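Local coordinates for tRNA-splicing ligase RtcB (Thermus thermophilus, PDB 2EPG), which probably joins RNA ends in a manganese- and GTP-dependent ligation, sealing 2',3'-cyclic or 3'-phosphate termini to 5'-hydroxyl ends, at residues 24-37 against 57-71. Sequence-based numbering, arbitrary orientation.
Sequences IPRQGKMRVDAVFF and LMNVATLPGIVEPAL
Ala34 and Val35 pair in parallel with Ala70 and Leu71, strand to strand, near the N-terminal edge of the RtcB fold, away from the predicted manganese and GMP sites; beside them, the loop before strand 34-37 packs on the end of helix 52-60 and the following turns. Two backbone bonds set the register here, Ala70 N to Asp33 O (3.1 Å) and Val35 N to Ala70 O (2.8 Å), and the pairing continues through Ala72, to which Val35 and Phe37 bond.

Glu68, extended with CG anti to its backbone N (chi1 -172°), runs antiparallel to the Val32 side chain (Glu68 CB to Val32 CB, 3.6 Å) and lays OE2 against Asp33 N at 2.7 Å, a nearly straight bond (169° at the hydrogen) on the anti side of the carboxylate. The Asp33 carboxylate lies close by, its plane 18° from that of Glu68, and is paired with Arg23, which probably eases repulsion between the acids. Shortening Glu68 to an alanine would probably leave Asp33 N without this acceptor and remove the cover that CG and the carboxylate give Val32 CB.

Arg31 grips the turn backbone twice. Its N donates to Ala61 O (2.8 Å), and its extended side chain lets NE donate to Thr62 O at 2.8 Å, the oxygen lying in the guanidinium plane and NE above the Thr62 carbonyl plane. Pro64 CA lies over one guanidinium face, 3.7 Å above the plane and offset toward the rim.

On the helix side, Met30 SE meets Met58 CG at 3.8 Å (both selenomethionine), and Ala34 CB touches Leu57 CD2. Main-chain groups thus join all five cross-segment hydrogen bonds, with the Arg31 and Glu68 side chains supplying one partner in two, beside an apolar seam of Met30, Met58, Ala34 and Leu57.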
loop_
_atom_site.group_PDB
_atom_site.type_symbol
_atom_site.label_atom_id
_atom_site.label_comp_id
_atom_site.label_asym_id
_atom_site.label_seq_id
_atom_site.Cartn_x
_atom_site.Cartn_y
_atom_site.Cartn_z
ATOM N N ILE A 24 19.735 -0.325 15.582
ATOM C CA ILE A 24 20.180 -1.632 16.060
ATOM C C ILE A 24 21.538 -1.772 15.401
ATOM O O ILE A 24 21.635 -2.092 14.216
ATOM C CB ILE A 24 19.266 -2.769 15.565
ATOM C CG1 ILE A 24 17.880 -2.628 16.192
ATOM C CG2 ILE A 24 19.892 -4.127 15.899
ATOM C CD1 ILE A 24 16.814 -3.471 15.532
ATOM N N PRO A 25 22.612 -1.509 16.147
ATOM C CA PRO A 25 23.912 -1.640 15.492
ATOM C C PRO A 25 24.216 -3.045 14.965
ATOM O O PRO A 25 23.803 -4.054 15.538
ATOM C CB PRO A 25 24.896 -1.137 16.557
ATOM C CG PRO A 25 24.164 -1.338 17.849
ATOM C CD PRO A 25 22.739 -1.005 17.525
ATOM N N ARG A 26 24.931 -3.093 13.851
ATOM C CA ARG A 26 25.284 -4.350 13.206
ATOM C C ARG A 26 25.962 -5.323 14.170
ATOM O O ARG A 26 26.941 -4.973 14.815
ATOM C CB ARG A 26 26.227 -4.075 12.041
ATOM C CG ARG A 26 26.173 -5.108 10.957
ATOM C CD ARG A 26 27.538 -5.332 10.321
ATOM N NE ARG A 26 28.287 -6.351 11.054
ATOM C CZ ARG A 26 29.035 -6.115 12.127
ATOM N NH1 ARG A 26 29.667 -7.117 12.727
ATOM N NH2 ARG A 26 29.176 -4.874 12.588
ATOM N N GLN A 27 25.440 -6.542 14.252
ATOM C CA GLN A 27 26.006 -7.571 15.115
ATOM C C GLN A 27 25.715 -8.963 14.568
ATOM O O GLN A 27 24.680 -9.191 13.937
ATOM C CB GLN A 27 25.448 -7.450 16.536
ATOM C CG GLN A 27 23.930 -7.527 16.644
ATOM C CD GLN A 27 23.439 -7.100 18.022
ATOM O OE1 GLN A 27 23.652 -7.802 19.014
ATOM N NE2 GLN A 27 22.793 -5.928 18.091
ATOM N N GLY A 28 26.640 -9.891 14.802
ATOM C CA GLY A 28 26.446 -11.247 14.325
ATOM C C GLY A 28 26.442 -11.359 12.812
ATOM O O GLY A 28 27.376 -10.905 12.151
ATOM N N LYS A 29 25.385 -11.944 12.261
ATOM C CA LYS A 29 25.295 -12.146 10.820
ATOM C C LYS A 29 24.827 -10.905 10.044
ATOM O O LYS A 29 24.833 -10.897 8.810
ATOM C CB LYS A 29 24.344 -13.304 10.518
ATOM C CG LYS A 29 24.408 -14.462 11.504
ATOM C CD LYS A 29 24.967 -15.743 10.891
ATOM C CE LYS A 29 26.475 -15.653 10.698
ATOM N NZ LYS A 29 27.073 -16.996 10.401
HETATM N N MSE A 30 24.425 -9.865 10.765
HETATM C CA MSE A 30 23.949 -8.649 10.131
HETATM C C MSE A 30 25.026 -8.026 9.267
HETATM O O MSE A 30 26.175 -7.878 9.693
HETATM C CB MSE A 30 23.478 -7.661 11.190
HETATM C CG MSE A 30 22.234 -8.111 11.901
HETATM SE SE MSE A 30 21.829 -6.982 13.396
HETATM C CE MSE A 30 21.138 -5.439 12.423
ATOM N N ARG A 31 24.652 -7.672 8.045
ATOM C CA ARG A 31 25.587 -7.059 7.110
ATOM C C ARG A 31 25.587 -5.543 7.262
ATOM O O ARG A 31 26.557 -4.877 6.912
ATOM C CB ARG A 31 25.220 -7.439 5.677
ATOM C CG ARG A 31 25.364 -8.936 5.397
ATOM C CD ARG A 31 24.823 -9.301 4.029
ATOM N NE ARG A 31 24.900 -10.737 3.758
ATOM C CZ ARG A 31 25.849 -11.311 3.020
ATOM N NH1 ARG A 31 25.838 -12.620 2.823
ATOM N NH2 ARG A 31 26.809 -10.574 2.472
ATOM N N VAL A 32 24.489 -5.013 7.796
ATOM C CA VAL A 32 24.330 -3.580 7.992
ATOM C C VAL A 32 23.536 -3.351 9.266
ATOM O O VAL A 32 23.020 -4.296 9.864
ATOM C CB VAL A 32 23.526 -2.927 6.823
ATOM C CG1 VAL A 32 24.257 -3.095 5.496
ATOM C CG2 VAL A 32 22.145 -3.589 6.722
ATOM N N ASP A 33 23.463 -2.090 9.673
ATOM C CA ASP A 33 22.682 -1.690 10.825
ATOM C C ASP A 33 21.205 -1.781 10.413
ATOM O O ASP A 33 20.874 -1.812 9.223
ATOM C CB ASP A 33 22.921 -0.211 11.179
ATOM C CG ASP A 33 24.303 0.067 11.750
ATOM O OD1 ASP A 33 24.985 -0.877 12.195
ATOM O OD2 ASP A 33 24.694 1.263 11.766
ATOM N N ALA A 34 20.324 -1.800 11.401
ATOM C CA ALA A 34 18.900 -1.762 11.153
ATOM C C ALA A 34 18.451 -0.486 11.882
ATOM O O ALA A 34 19.076 -0.074 12.865
ATOM C CB ALA A 34 18.213 -2.972 11.752
ATOM N N VAL A 35 17.404 0.159 11.390
ATOM C CA VAL A 35 16.882 1.345 12.048
ATOM C C VAL A 35 15.370 1.229 12.086
ATOM O O VAL A 35 14.759 0.836 11.094
ATOM C CB VAL A 35 17.275 2.643 11.282
ATOM C CG1 VAL A 35 16.385 3.796 11.727
ATOM C CG2 VAL A 35 18.741 2.980 11.518
ATOM N N PHE A 36 14.758 1.529 13.228
ATOM C CA PHE A 36 13.301 1.479 13.322
ATOM C C PHE A 36 12.747 2.727 14.000
ATOM O O PHE A 36 13.416 3.351 14.826
ATOM C CB PHE A 36 12.803 0.208 14.043
ATOM C CG PHE A 36 13.196 0.111 15.494
ATOM C CD1 PHE A 36 14.431 -0.418 15.862
ATOM C CD2 PHE A 36 12.319 0.521 16.493
ATOM C CE1 PHE A 36 14.790 -0.540 17.205
ATOM C CE2 PHE A 36 12.663 0.408 17.844
ATOM C CZ PHE A 36 13.905 -0.126 18.203
ATOM N N PHE A 37 11.535 3.107 13.617
ATOM C CA PHE A 37 10.902 4.288 14.175
ATOM C C PHE A 37 9.841 3.869 15.184
ATOM O O PHE A 37 9.043 2.968 14.920
ATOM C CB PHE A 37 10.287 5.137 13.047
ATOM C CG PHE A 37 11.247 5.442 11.922
ATOM C CD1 PHE A 37 11.343 4.600 10.817
ATOM C CD2 PHE A 37 12.088 6.545 11.989
ATOM C CE1 PHE A 37 12.263 4.852 9.799
ATOM C CE2 PHE A 37 13.015 6.810 10.980
ATOM C CZ PHE A 37 13.105 5.963 9.882
ATOM N N LEU A 57 13.588 -8.153 11.831
ATOM C CA LEU A 57 14.241 -7.033 11.143
ATOM C C LEU A 57 15.746 -7.312 11.088
ATOM O O LEU A 57 16.412 -7.044 10.080
ATOM C CB LEU A 57 13.984 -5.703 11.872
ATOM C CG LEU A 57 14.656 -4.474 11.232
ATOM C CD1 LEU A 57 14.076 -4.267 9.852
ATOM C CD2 LEU A 57 14.464 -3.220 12.091
HETATM N N MSE A 58 16.284 -7.868 12.168
HETATM C CA MSE A 58 17.708 -8.195 12.197
HETATM C C MSE A 58 18.044 -9.290 11.181
HETATM O O MSE A 58 19.113 -9.275 10.577
HETATM C CB MSE A 58 18.124 -8.623 13.611
HETATM C CG MSE A 58 18.226 -7.455 14.580
HETATM SE SE MSE A 58 18.203 -7.993 16.456
HETATM C CE MSE A 58 20.052 -8.549 16.601
ATOM N N ASN A 59 17.126 -10.233 10.986
ATOM C CA ASN A 59 17.342 -11.318 10.023
ATOM C C ASN A 59 17.406 -10.735 8.605
ATOM O O ASN A 59 18.219 -11.149 7.782
ATOM C CB ASN A 59 16.203 -12.336 10.101
ATOM C CG ASN A 59 16.136 -13.059 11.440
ATOM O OD1 ASN A 59 15.106 -13.632 11.779
ATOM N ND2 ASN A 59 17.223 -13.054 12.186
ATOM N N VAL A 60 16.533 -9.777 8.330
ATOM C CA VAL A 60 16.495 -9.124 7.026
ATOM C C VAL A 60 17.886 -8.571 6.728
ATOM O O VAL A 60 18.392 -8.717 5.620
ATOM C CB VAL A 60 15.457 -7.979 7.025
ATOM C CG1 VAL A 60 15.564 -7.162 5.729
ATOM C CG2 VAL A 60 14.046 -8.561 7.178
ATOM N N ALA A 61 18.504 -7.961 7.736
ATOM C CA ALA A 61 19.834 -7.370 7.608
ATOM C C ALA A 61 20.955 -8.365 7.300
ATOM O O ALA A 61 22.087 -7.953 7.040
ATOM C CB ALA A 61 20.173 -6.585 8.886
ATOM N N THR A 62 20.658 -9.667 7.353
ATOM C CA THR A 62 21.668 -10.687 7.043
ATOM C C THR A 62 21.692 -11.012 5.539
ATOM O O THR A 62 22.607 -11.675 5.064
ATOM C CB THR A 62 21.397 -12.026 7.769
ATOM O OG1 THR A 62 20.173 -12.591 7.266
ATOM C CG2 THR A 62 21.273 -11.823 9.278
ATOM N N LEU A 63 20.695 -10.542 4.793
ATOM C CA LEU A 63 20.607 -10.826 3.353
ATOM C C LEU A 63 21.630 -10.103 2.469
ATOM O O LEU A 63 21.964 -8.944 2.704
ATOM C CB LEU A 63 19.181 -10.558 2.872
ATOM C CG LEU A 63 18.192 -11.506 3.565
ATOM C CD1 LEU A 63 16.756 -11.162 3.202
ATOM C CD2 LEU A 63 18.506 -12.934 3.148
ATOM N N PRO A 64 22.140 -10.792 1.431
ATOM C CA PRO A 64 23.139 -10.276 0.483
ATOM C C PRO A 64 22.746 -9.008 -0.263
ATOM O O PRO A 64 21.617 -8.879 -0.730
ATOM C CB PRO A 64 23.346 -11.449 -0.486
ATOM C CG PRO A 64 22.879 -12.640 0.274
ATOM C CD PRO A 64 21.673 -12.121 0.999
ATOM N N GLY A 65 23.696 -8.082 -0.382
ATOM C CA GLY A 65 23.444 -6.837 -1.091
ATOM C C GLY A 65 22.461 -5.888 -0.426
ATOM O O GLY A 65 21.972 -4.951 -1.065
ATOM N N ILE A 66 22.142 -6.110 0.844
ATOM C CA ILE A 66 21.216 -5.194 1.483
ATOM C C ILE A 66 21.908 -3.843 1.640
ATOM O O ILE A 66 23.106 -3.788 1.870
ATOM C CB ILE A 66 20.751 -5.693 2.858
ATOM C CG1 ILE A 66 19.763 -4.683 3.448
ATOM C CG2 ILE A 66 21.948 -5.914 3.787
ATOM C CD1 ILE A 66 18.801 -5.286 4.394
ATOM N N VAL A 67 21.143 -2.769 1.486
ATOM C CA VAL A 67 21.668 -1.413 1.617
ATOM C C VAL A 67 21.339 -0.922 3.028
ATOM O O VAL A 67 20.206 -1.070 3.503
ATOM C CB VAL A 67 21.032 -0.470 0.556
ATOM C CG1 VAL A 67 21.571 0.970 0.700
ATOM C CG2 VAL A 67 21.321 -1.011 -0.858
ATOM N N GLU A 68 22.332 -0.363 3.712
ATOM C CA GLU A 68 22.122 0.128 5.066
ATOM C C GLU A 68 21.205 1.353 5.082
ATOM O O GLU A 68 21.379 2.277 4.284
ATOM C CB GLU A 68 23.470 0.489 5.706
ATOM C CG GLU A 68 23.380 0.828 7.186
ATOM C CD GLU A 68 24.749 0.800 7.854
ATOM O OE1 GLU A 68 25.518 1.775 7.693
ATOM O OE2 GLU A 68 25.063 -0.211 8.521
ATOM N N PRO A 69 20.212 1.377 5.995
ATOM C CA PRO A 69 19.946 0.315 6.967
ATOM C C PRO A 69 18.662 -0.426 6.623
ATOM O O PRO A 69 17.856 0.062 5.833
ATOM C CB PRO A 69 19.768 1.089 8.257
ATOM C CG PRO A 69 18.901 2.262 7.769
ATOM C CD PRO A 69 19.569 2.638 6.415
ATOM N N ALA A 70 18.477 -1.600 7.223
ATOM C CA ALA A 70 17.244 -2.349 7.039
ATOM C C ALA A 70 16.312 -1.535 7.940
ATOM O O ALA A 70 16.737 -1.112 9.018
ATOM C CB ALA A 70 17.398 -3.794 7.569
ATOM N N LEU A 71 15.064 -1.323 7.521
ATOM C CA LEU A 71 14.131 -0.497 8.287
ATOM C C LEU A 71 12.786 -1.092 8.639
ATOM O O LEU A 71 12.289 -2.006 7.978
ATOM C CB LEU A 71 13.844 0.806 7.533
ATOM C CG LEU A 71 14.967 1.812 7.323
ATOM C CD1 LEU A 71 14.924 2.318 5.899
ATOM C CD2 LEU A 71 14.821 2.957 8.332
HETATM O O HOH W 1 26.156 -7.817 1.017
#